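Local structure of acetaldehyde dehydrogenase (Acetylating) (Geobacillus thermoglucosidasius, 5J78) at residues 317-320 / 321-325; 330-334 / 335-339. The protein probably interconverts acetaldehyde and acetyl-CoA, as an acetylating aldehyde dehydrogenase of the aldehyde dehydrogenase family. One frame throughout, in Å; residues are numbered along the deposited sequence.

Contacts 1 and 2 follow each other in the chain, with centres about 15 Å apart. Contact 1 turns the chain out of strand 318-319, and contact 2 closes the helix that comes next, 328-335. They meet through M334 of contact 2, whose SD lies 4.0 Å from CG2 of I323, while its CE packs tightly at 3.2 Å from the carbonyl O of K322. Helix 303-313 lies against both, with I312 touching I323 as well as M334. A glycerol, probably from the crystallisation liquor, lies about 4 Å from the side chain of A321.

Contact 1 (317-320 / 321-325); sequences GSLN and AKIVG
N320 grips the backbone that follows it twice. Its OD1 takes the N-H of K322 at 3.1 Å, an Asx turn, and its own carbonyl O takes the N-H of I323 at 3.2 Å, a type I beta turn. Both bonds are fairly straight, yet the K322 donor stands well above the amide plane, 65° out of it. CG is anti to the N320 backbone N (chi1 -180°), which folds the amide back over the next peptides and brings OD1 within 3.5 Å of K322 CB. A second turn overlaps the first, V324 N bonding to A321 O. L319 CD2 also meets V324 CG2 at 4.0 Å, the two side chains crossing at about a right angle. The other end of the N320 amide is held too, ND2 giving a hydrogen bond to the carbonyl O of I312. A leucine here would probably leave that carbonyl and the K322 N-H without their mate, the turn held by its backbone bonds alone. Farther out, N320 pairs by backbone with I313, I323 rests on I312 and I313 of helix 303-313, L319 touches L364 and V324 touches F86, both in loops; the turn thus joins strand 318-319 to helix 328-335.

Contact 2 (330-334 / 335-339); sequences VIAEM and AGIEI
I339 lies across A332 CB with the side of its branch, CG1 at 3.7 Å, CD1 and CG2 a little farther. I337 adds a second contact, its CG1 lying 3.8 Å from the same methyl, so two isoleucines from the outgoing chain share one small alanine. In I337, CG1 sits between the backbone N and the carbonyl carbon (chi1 76°), and this brings it back against the last helical turn; I339 adopts the same first torsion.

The backbone brings these side chains together. I337 N bonds to A332 O at 2.9 Å and almost straight (171° at the hydrogen), the donor tilted moderately from the carbonyl plane. G336 N reaches E333 O in a weak bond of 3.0 Å. One step earlier, A335 N still makes the regular helical bond to I331 O at 2.9 Å, while the A335 CB lies 3.6 Å from that same I331 O. G336 then leaves helical geometry with a positive phi of 68°, a conformation glycine adopts most easily, and the chain doubles back beside the helix.

A335 also touches V309 and I312 of helix 303-313, and I337 meets K308 of the same helix. I331 and I339 both reach L346 of strand 345-349, the strand next to the outermost one, 298-300, of the parallel sheet. The whole is a Schellman motif ending helix 328-335, with the apolar contact between A332 and I337 that often accompanies this C-terminal cap.

Contact 1 (317-320 / 321-325)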
loop_
_atom_site.group_PDB
_atom_site.type_symbol
_atom_site.label_atom_id
_atom_site.label_comp_id
_atom_site.label_asym_id
_atom_site.label_seq_id
_atom_site.Cartn_x
_atom_site.Cartn_y
_atom_site.Cartn_z
ATOM N N GLY A 317 5.774 25.908 2.300
ATOM C CA GLY A 317 4.455 26.480 2.492
ATOM C C GLY A 317 3.868 25.979 3.792
ATOM O O GLY A 317 2.668 25.705 3.873
ATOM N N SER A 318 4.724 25.848 4.805
ATOM C CA SER A 318 4.300 25.395 6.126
ATOM C C SER A 318 4.975 26.197 7.236
ATOM O O SER A 318 6.040 26.775 7.034
ATOM C CB SER A 318 4.609 23.909 6.303
ATOM O OG SER A 318 6.007 23.685 6.237
ATOM N N LEU A 319 4.346 26.211 8.409
ATOM C CA LEU A 319 4.880 26.899 9.573
ATOM C C LEU A 319 6.324 26.483 9.853
ATOM O O LEU A 319 6.663 25.308 9.820
ATOM C CB LEU A 319 4.000 26.627 10.795
ATOM C CG LEU A 319 4.417 27.328 12.096
ATOM C CD1 LEU A 319 4.301 28.867 11.982
ATOM C CD2 LEU A 319 3.575 26.785 13.250
ATOM N N ASN A 320 7.166 27.482 10.084
ATOM C CA ASN A 320 8.579 27.299 10.421
ATOM C C ASN A 320 8.752 26.864 11.876
ATOM O O ASN A 320 8.467 27.627 12.792
ATOM C CB ASN A 320 9.327 28.617 10.151
ATOM C CG ASN A 320 10.824 28.544 10.457
ATOM O OD1 ASN A 320 11.384 27.480 10.725
ATOM N ND2 ASN A 320 11.480 29.700 10.393
ATOM N N ALA A 321 9.216 25.636 12.086
ATOM C CA ALA A 321 9.360 25.088 13.433
ATOM C C ALA A 321 10.326 25.901 14.301
ATOM O O ALA A 321 10.256 25.844 15.533
ATOM C CB ALA A 321 9.829 23.627 13.367
ATOM N N LYS A 322 11.221 26.660 13.673
ATOM C CA LYS A 322 12.232 27.386 14.437
ATOM C C LYS A 322 11.667 28.586 15.186
ATOM O O LYS A 322 12.315 29.073 16.100
ATOM C CB LYS A 322 13.382 27.823 13.520
ATOM C CG LYS A 322 14.361 26.692 13.262
ATOM C CD LYS A 322 15.189 26.921 12.014
ATOM C CE LYS A 322 16.052 25.699 11.727
ATOM N NZ LYS A 322 17.235 26.018 10.872
ATOM N N ILE A 323 10.469 29.057 14.841
ATOM C CA ILE A 323 9.857 30.123 15.643
ATOM C C ILE A 323 8.844 29.611 16.657
ATOM O O ILE A 323 8.392 30.371 17.501
ATOM C CB ILE A 323 9.152 31.210 14.767
ATOM C CG1 ILE A 323 7.886 30.671 14.079
ATOM C CG2 ILE A 323 10.124 31.787 13.753
ATOM C CD1 ILE A 323 6.953 31.771 13.607
ATOM N N VAL A 324 8.457 28.345 16.565
ATOM C CA VAL A 324 7.483 27.797 17.514
ATOM C C VAL A 324 7.961 27.936 18.946
ATOM O O VAL A 324 9.043 27.476 19.285
ATOM C CB VAL A 324 7.202 26.300 17.244
ATOM C CG1 VAL A 324 6.307 25.714 18.340
ATOM C CG2 VAL A 324 6.576 26.129 15.868
ATOM N N GLY A 325 7.147 28.565 19.788
ATOM C CA GLY A 325 7.449 28.649 21.205
ATOM C C GLY A 325 8.626 29.559 21.545
ATOM O O GLY A 325 9.221 29.437 22.617
#

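Contact 2 (330-334 / 335-339)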
loop_
_atom_site.group_PDB
_atom_site.type_symbol
_atom_site.label_atom_id
_atom_site.label_comp_id
_atom_site.label_asym_id
_atom_site.label_seq_id
_atom_site.Cartn_x
_atom_site.Cartn_y
_atom_site.Cartn_z
ATOM N N VAL A 330 13.717 36.558 20.386
ATOM C CA VAL A 330 14.346 35.535 19.560
ATOM C C VAL A 330 13.822 35.643 18.140
ATOM O O VAL A 330 14.588 35.608 17.186
ATOM C CB VAL A 330 14.083 34.117 20.101
ATOM C CG1 VAL A 330 14.620 33.046 19.127
ATOM C CG2 VAL A 330 14.688 33.950 21.502
ATOM N N ILE A 331 12.508 35.787 18.010
ATOM C CA ILE A 331 11.896 35.937 16.701
ATOM C C ILE A 331 12.427 37.192 16.003
ATOM O O ILE A 331 12.724 37.164 14.807
ATOM C CB ILE A 331 10.378 36.013 16.825
ATOM C CG1 ILE A 331 9.830 34.685 17.364
ATOM C CG2 ILE A 331 9.727 36.308 15.487
ATOM C CD1 ILE A 331 8.440 34.795 17.880
ATOM N N ALA A 332 12.523 38.292 16.750
ATOM C CA ALA A 332 13.038 39.556 16.200
ATOM C C ALA A 332 14.436 39.356 15.625
ATOM O O ALA A 332 14.724 39.758 14.502
ATOM C CB ALA A 332 13.062 40.624 17.271
ATOM N N GLU A 333 15.289 38.705 16.407
ATOM C CA GLU A 333 16.645 38.422 15.993
ATOM C C GLU A 333 16.652 37.595 14.720
ATOM O O GLU A 333 17.426 37.863 13.793
ATOM C CB GLU A 333 17.393 37.696 17.107
ATOM C CG GLU A 333 18.903 37.725 16.953
ATOM C CD GLU A 333 19.619 36.991 18.076
ATOM O OE1 GLU A 333 19.025 36.844 19.169
ATOM O OE2 GLU A 333 20.776 36.562 17.862
ATOM N N MET A 334 15.760 36.611 14.662
ATOM C CA MET A 334 15.695 35.691 13.531
ATOM C C MET A 334 15.291 36.427 12.278
ATOM O O MET A 334 15.757 36.122 11.184
ATOM C CB MET A 334 14.683 34.558 13.787
ATOM C CG MET A 334 15.141 33.498 14.744
ATOM S SD MET A 334 13.925 32.169 14.910
ATOM C CE MET A 334 14.914 30.986 15.834
ATOM N N ALA A 335 14.380 37.375 12.442
ATOM C CA ALA A 335 13.886 38.135 11.306
ATOM C C ALA A 335 14.806 39.321 11.032
ATOM O O ALA A 335 14.606 40.035 10.057
ATOM C CB ALA A 335 12.452 38.610 11.547
ATOM N N GLY A 336 15.808 39.529 11.890
ATOM C CA GLY A 336 16.744 40.630 11.716
ATOM C C GLY A 336 16.155 42.011 11.918
ATOM O O GLY A 336 16.476 42.959 11.189
ATOM N N ILE A 337 15.295 42.132 12.922
ATOM C CA ILE A 337 14.758 43.424 13.318
ATOM C C ILE A 337 15.117 43.550 14.781
ATOM O O ILE A 337 15.478 42.556 15.403
ATOM C CB ILE A 337 13.222 43.526 13.086
ATOM C CG1 ILE A 337 12.440 42.748 14.155
ATOM C CG2 ILE A 337 12.851 43.019 11.674
ATOM C CD1 ILE A 337 10.921 42.870 14.019
ATOM N N GLU A 338 15.033 44.749 15.349
ATOM C CA GLU A 338 15.286 44.880 16.782
ATOM C C GLU A 338 14.100 45.517 17.488
ATOM O O GLU A 338 13.426 46.403 16.947
ATOM C CB GLU A 338 16.580 45.664 17.047
ATOM C CG GLU A 338 16.558 47.125 16.712
ATOM C CD GLU A 338 17.681 47.879 17.418
ATOM O OE1 GLU A 338 18.852 47.695 17.018
ATOM O OE2 GLU A 338 17.393 48.635 18.378
ATOM N N ILE A 339 13.865 45.039 18.707
ATOM C CA ILE A 339 12.684 45.391 19.486
ATOM C C ILE A 339 13.092 45.568 20.928
ATOM O O ILE A 339 14.092 44.999 21.360
ATOM C CB ILE A 339 11.553 44.298 19.421
ATOM C CG1 ILE A 339 12.042 42.972 20.001
ATOM C CG2 ILE A 339 11.074 44.101 18.004
ATOM C CD1 ILE A 339 10.921 41.982 20.270
#